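Local coordinates for putative exported protein (Bacteroides fragilis, PDB 4RAA), which is of unknown function but folds as a six-bladed beta-propeller and forms a two-chain assembly in the crystal, at residues Ile87-Phe92 against Ile101-Ile106; Gln108-Tyr113 against Leu122-Leu127. All coordinates share one frame; numbering follows the deposited sequence.

Contact 1 (Ile87-Phe92 against Ile101-Ile106); sequences ILLSSF and IAAIDI
Phe-92 packs its CB over Ala-103, with Phe-92 CB 4.1 Å from Ala-103 CB. The ring lies beside Ile-101, pointing the same way, and Phe-92 CD2 is 4.1 Å from Ile-101 CG2. Leu-89 is on the same face of the sheet. Its CD2 meets Ala-103 CB, and its CD1 meets Asp-105 CB at 4.0 Å. Leu-54 and Leu-56 of strand 52-57 cover this apolar group, so it faces the preceding blade of the propeller.

The strands are antiparallel, the first two of a blade. Leu-89 pairs with Asp-105 and Phe-92 with Ala-103. Ser-90 and Ser-91 lie between these pairs opposite the single residue Ile-104, a beta bulge in strand 85-94. Ile-104 O accepts from Ser-90 N, and Ile-104 N gives a straight bond of 3.0 Å to Ser-91 O. Ser-90 OG rests on Ile-106 CG2 and is hydrogen-bonded to Ser-132 O. Ile-106 N binds Leu-88 O at 2.9 Å, and Leu-88 CD2 touches Ile-106 CD1.

Asp-105 CG is anti to the backbone N (chi1 -175°), which brings the carboxylate toward two N-H groups just before strand 89-92. Leu-88 N binds Asp-105 OD1 at 2.9 Å, and Ile-87 N binds Asp-105 OD2 at 3.1 Å. Both come from above the carboxylate plane, 43° out of it. Ala-107 N adds a bond to OD1, and Gln-108 NE2 one to OD2. The four bonds fix the rotation of this buried carboxylate. They would probably favour its ionised form, although Leu-88 O, another acceptor, lies 3.1 Å from Asp-105 OD1 and opposes this.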
# COMPACT_ATOMS: atom_id res chain seq x y z
N ILE A 87 2.22 -14.63 -8.63
CA ILE A 87 2.88 -15.96 -8.74
C ILE A 87 2.10 -17.05 -8.02
O ILE A 87 1.88 -18.11 -8.60
CB ILE A 87 4.37 -15.95 -8.28
CG1 ILE A 87 5.31 -15.50 -9.42
CG2 ILE A 87 4.91 -17.34 -7.91
CD1 ILE A 87 5.03 -14.14 -9.99
N LEU A 88 1.74 -16.82 -6.75
CA LEU A 88 1.05 -17.83 -5.94
C LEU A 88 -0.01 -17.25 -4.99
O LEU A 88 0.29 -16.79 -3.88
CB LEU A 88 2.07 -18.68 -5.17
CG LEU A 88 1.55 -20.00 -4.56
CD1 LEU A 88 1.26 -21.03 -5.65
CD2 LEU A 88 2.54 -20.55 -3.56
N LEU A 89 -1.26 -17.31 -5.45
CA LEU A 89 -2.42 -16.86 -4.71
C LEU A 89 -2.91 -17.92 -3.73
O LEU A 89 -3.08 -19.08 -4.10
CB LEU A 89 -3.56 -16.49 -5.68
CG LEU A 89 -3.67 -15.04 -6.16
CD1 LEU A 89 -2.32 -14.40 -6.41
CD2 LEU A 89 -4.57 -14.93 -7.38
N SER A 90 -3.12 -17.51 -2.48
CA SER A 90 -3.67 -18.35 -1.42
C SER A 90 -5.14 -18.03 -1.16
O SER A 90 -5.88 -18.91 -0.74
CB SER A 90 -2.88 -18.13 -0.13
OG SER A 90 -2.84 -16.75 0.18
N SER A 91 -5.56 -16.78 -1.37
CA SER A 91 -6.93 -16.36 -1.10
C SER A 91 -7.26 -14.99 -1.72
O SER A 91 -6.41 -14.33 -2.30
CB SER A 91 -7.14 -16.27 0.42
OG SER A 91 -8.48 -15.97 0.74
N PHE A 92 -8.53 -14.61 -1.60
CA PHE A 92 -9.01 -13.28 -2.01
C PHE A 92 -10.32 -12.94 -1.28
O PHE A 92 -10.89 -13.78 -0.59
CB PHE A 92 -9.18 -13.19 -3.54
CG PHE A 92 -10.28 -14.07 -4.09
CD1 PHE A 92 -10.04 -15.40 -4.39
CD2 PHE A 92 -11.57 -13.56 -4.29
CE1 PHE A 92 -11.06 -16.22 -4.88
CE2 PHE A 92 -12.59 -14.37 -4.78
CZ PHE A 92 -12.33 -15.70 -5.08
N ILE A 101 -11.71 -6.15 -5.44
CA ILE A 101 -11.38 -7.56 -5.20
C ILE A 101 -9.88 -7.57 -4.86
O ILE A 101 -9.06 -7.16 -5.68
CB ILE A 101 -11.65 -8.46 -6.44
CG1 ILE A 101 -13.14 -8.47 -6.78
CG2 ILE A 101 -11.15 -9.89 -6.18
CD1 ILE A 101 -13.41 -8.93 -8.20
N ALA A 102 -9.55 -8.02 -3.65
CA ALA A 102 -8.19 -8.03 -3.13
C ALA A 102 -7.67 -9.46 -3.05
O ALA A 102 -8.16 -10.23 -2.23
CB ALA A 102 -8.16 -7.39 -1.74
N ALA A 103 -6.69 -9.80 -3.89
CA ALA A 103 -6.07 -11.12 -3.90
C ALA A 103 -4.71 -11.07 -3.18
O ALA A 103 -3.95 -10.09 -3.34
CB ALA A 103 -5.90 -11.61 -5.32
N ILE A 104 -4.42 -12.12 -2.40
CA ILE A 104 -3.19 -12.27 -1.60
C ILE A 104 -2.19 -13.21 -2.29
O ILE A 104 -2.44 -14.41 -2.40
CB ILE A 104 -3.49 -12.82 -0.18
CG1 ILE A 104 -4.42 -11.85 0.57
CG2 ILE A 104 -2.20 -13.05 0.62
CD1 ILE A 104 -4.92 -12.37 1.90
N ASP A 105 -1.05 -12.64 -2.70
CA ASP A 105 0.04 -13.38 -3.33
C ASP A 105 1.10 -13.69 -2.25
O ASP A 105 1.87 -12.81 -1.87
CB ASP A 105 0.64 -12.53 -4.47
CG ASP A 105 1.71 -13.26 -5.28
OD1 ASP A 105 2.01 -14.45 -5.04
OD2 ASP A 105 2.25 -12.63 -6.21
N ILE A 106 1.10 -14.94 -1.76
CA ILE A 106 2.09 -15.41 -0.75
C ILE A 106 3.52 -15.62 -1.29
O ILE A 106 4.46 -15.72 -0.51
CB ILE A 106 1.64 -16.68 0.03
CG1 ILE A 106 1.37 -17.90 -0.90
CG2 ILE A 106 0.44 -16.35 0.89
CD1 ILE A 106 1.20 -19.23 -0.19

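Contact 2 (Gln108-Tyr113 against Leu122-Leu127); sequences QDKVLY and LYERRL. With PO4 (phosphate ion), chain B.
Glu-124 OE1 takes the ammonium of Lys-110 in a salt bridge, with Lys-110 NZ 2.8 Å from Glu-124 OE1. NZ arrives on the syn side of the carboxylate. Glu-124 is extended beyond CG (chi2 -179°), which carries CD out toward Lys-110. Gly-84 N adds a weak bond to OE1, and Lys-110 NZ also binds Glu-85 O.

On the opposite face Tyr-113 and Tyr-123 form an offset stack, centroids 4.3 Å apart and planes at 6°. Tyr-123 OH lies over the centre of the Tyr-113 ring. These are the two outer strands of a propeller blade, joined as an antiparallel hairpin. Leu-122 and Tyr-123 both face Tyr-113 in a classic beta bulge. Tyr-123 also stacks on Tyr-123 of the second subunit.

Val-111 N is 2.7 Å from Arg-125 O in a hydrogen-bonded pair. Val-111 CG2 meets Leu-127 CD2 at 3.5 Å. Arg-125 grips a phosphate, probably from the crystallisation liquor: its NH2 binds PO4 O4 at 2.7 Å and its NE binds PO4 O3. Arg-125 NH2 also binds Leu-165 O. Arg-125 NE and Arg-126 N of the second subunit hold the same ion, which bridges the chains. Arg-126 NH2 reaches it weakly, while NH1 forms a salt bridge to Asp-167 of the second subunit.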
# COMPACT_ATOMS: atom_id res chain seq x y z
N GLN A 108 5.10 -13.49 -3.59
CA GLN A 108 5.72 -12.16 -3.68
C GLN A 108 5.42 -11.20 -2.51
O GLN A 108 5.83 -10.03 -2.56
CB GLN A 108 5.36 -11.52 -5.03
CG GLN A 108 5.92 -12.34 -6.19
CD GLN A 108 5.72 -11.69 -7.55
OE1 GLN A 108 6.69 -11.44 -8.26
NE2 GLN A 108 4.46 -11.42 -7.91
N ASP A 109 4.77 -11.70 -1.45
CA ASP A 109 4.46 -10.93 -0.23
C ASP A 109 3.74 -9.61 -0.50
O ASP A 109 4.17 -8.55 -0.04
CB ASP A 109 5.73 -10.73 0.62
CG ASP A 109 6.21 -12.01 1.25
OD1 ASP A 109 5.50 -12.50 2.18
OD2 ASP A 109 7.28 -12.52 0.85
N LYS A 110 2.67 -9.72 -1.29
CA LYS A 110 1.84 -8.56 -1.64
C LYS A 110 0.35 -8.88 -1.77
O LYS A 110 -0.05 -10.03 -1.90
CB LYS A 110 2.37 -7.89 -2.92
CG LYS A 110 2.52 -8.81 -4.12
CD LYS A 110 2.74 -7.99 -5.39
CE LYS A 110 2.92 -8.88 -6.61
NZ LYS A 110 2.96 -8.14 -7.90
N VAL A 111 -0.44 -7.81 -1.72
CA VAL A 111 -1.89 -7.83 -1.85
C VAL A 111 -2.17 -7.05 -3.13
O VAL A 111 -1.68 -5.93 -3.26
CB VAL A 111 -2.57 -7.06 -0.68
CG1 VAL A 111 -4.09 -7.17 -0.77
CG2 VAL A 111 -2.09 -7.58 0.66
N LEU A 112 -2.97 -7.60 -4.04
CA LEU A 112 -3.30 -6.90 -5.29
C LEU A 112 -4.79 -6.59 -5.30
O LEU A 112 -5.61 -7.48 -5.07
CB LEU A 112 -2.91 -7.72 -6.52
CG LEU A 112 -1.43 -8.15 -6.53
CD1 LEU A 112 -1.25 -9.56 -5.96
CD2 LEU A 112 -0.85 -8.09 -7.93
N TYR A 113 -5.11 -5.31 -5.56
CA TYR A 113 -6.48 -4.81 -5.59
C TYR A 113 -6.90 -4.60 -7.04
O TYR A 113 -6.21 -3.93 -7.79
CB TYR A 113 -6.59 -3.49 -4.81
CG TYR A 113 -6.29 -3.65 -3.33
CD1 TYR A 113 -4.97 -3.75 -2.87
CD2 TYR A 113 -7.32 -3.71 -2.39
CE1 TYR A 113 -4.70 -3.91 -1.51
CE2 TYR A 113 -7.07 -3.88 -1.04
CZ TYR A 113 -5.75 -3.98 -0.60
OH TYR A 113 -5.48 -4.14 0.74
N LEU A 122 -6.11 -1.90 -9.90
CA LEU A 122 -6.19 -0.61 -9.19
C LEU A 122 -4.84 -0.26 -8.55
O LEU A 122 -4.26 0.77 -8.90
CB LEU A 122 -7.30 -0.63 -8.13
CG LEU A 122 -8.71 -0.23 -8.53
CD1 LEU A 122 -9.14 -0.85 -9.85
CD2 LEU A 122 -9.68 -0.60 -7.41
N TYR A 123 -4.38 -1.09 -7.62
CA TYR A 123 -3.09 -0.88 -6.93
C TYR A 123 -2.65 -2.10 -6.14
O TYR A 123 -3.45 -3.00 -5.92
CB TYR A 123 -3.18 0.31 -5.96
CG TYR A 123 -4.11 0.12 -4.78
CD1 TYR A 123 -5.49 0.29 -4.91
CD2 TYR A 123 -3.61 -0.19 -3.50
CE1 TYR A 123 -6.35 0.14 -3.82
CE2 TYR A 123 -4.45 -0.34 -2.41
CZ TYR A 123 -5.81 -0.18 -2.56
OH TYR A 123 -6.63 -0.33 -1.46
N GLU A 124 -1.38 -2.12 -5.72
CA GLU A 124 -0.83 -3.23 -4.92
C GLU A 124 -0.05 -2.71 -3.73
O GLU A 124 0.64 -1.70 -3.82
CB GLU A 124 0.05 -4.18 -5.76
CG GLU A 124 1.35 -3.59 -6.31
CD GLU A 124 2.17 -4.56 -7.16
OE1 GLU A 124 1.75 -5.71 -7.40
OE2 GLU A 124 3.26 -4.15 -7.61
N ARG A 125 -0.16 -3.44 -2.62
CA ARG A 125 0.55 -3.14 -1.37
C ARG A 125 1.25 -4.39 -0.87
O ARG A 125 0.90 -5.49 -1.29
CB ARG A 125 -0.45 -2.72 -0.29
CG ARG A 125 -1.25 -1.49 -0.63
CD ARG A 125 -2.16 -1.15 0.54
NE ARG A 125 -1.42 -0.86 1.77
CZ ARG A 125 -1.93 -0.82 2.99
NH1 ARG A 125 -3.22 -1.06 3.22
NH2 ARG A 125 -1.12 -0.56 4.02
N ARG A 126 2.19 -4.22 0.05
CA ARG A 126 2.89 -5.36 0.65
C ARG A 126 2.06 -5.91 1.79
O ARG A 126 1.36 -5.16 2.48
CB ARG A 126 4.26 -4.98 1.19
CG ARG A 126 5.21 -4.54 0.10
CD ARG A 126 6.52 -4.07 0.68
NE ARG A 126 6.38 -2.91 1.55
CZ ARG A 126 7.38 -2.30 2.18
NH1 ARG A 126 8.64 -2.72 2.04
NH2 ARG A 126 7.13 -1.24 2.95
N LEU A 127 2.16 -7.23 1.99
CA LEU A 127 1.51 -7.89 3.10
C LEU A 127 2.17 -7.33 4.35
O LEU A 127 3.39 -7.18 4.37
CB LEU A 127 1.75 -9.40 3.11
CG LEU A 127 1.16 -10.31 2.04
CD1 LEU A 127 1.66 -11.72 2.30
CD2 LEU A 127 -0.37 -10.28 2.00
P PO4 B . 2.38 -0.96 2.66
O1 PO4 B . 2.41 -2.43 3.03
O2 PO4 B . 3.79 -0.40 2.65
O3 PO4 B . 1.78 -0.78 1.29
O4 PO4 B . 1.52 -0.24 3.67

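Overall arrangement
Contact 1 and contact 2 are the first and the last strand pairs of one four-stranded blade, with centres about 9 Å apart. Contact 1 closes before contact 2 opens along the chain. Strands 85-94, 100-105, 110-115 and 121-126 stand side by side in that order. The middle two are neighbours, and probable bonds from Leu-112 N to Ala-103 O and from Asp-105 N to Lys-110 O join the contacts. Asp-109 and Lys-110 both face Asp-105 in a G1 beta bulge at the turn between them. Contact 1 lies deeper, about 14 Å from the chain centre against about 22 Å for contact 2. The blade thus runs from the propeller interior to the subunit interface.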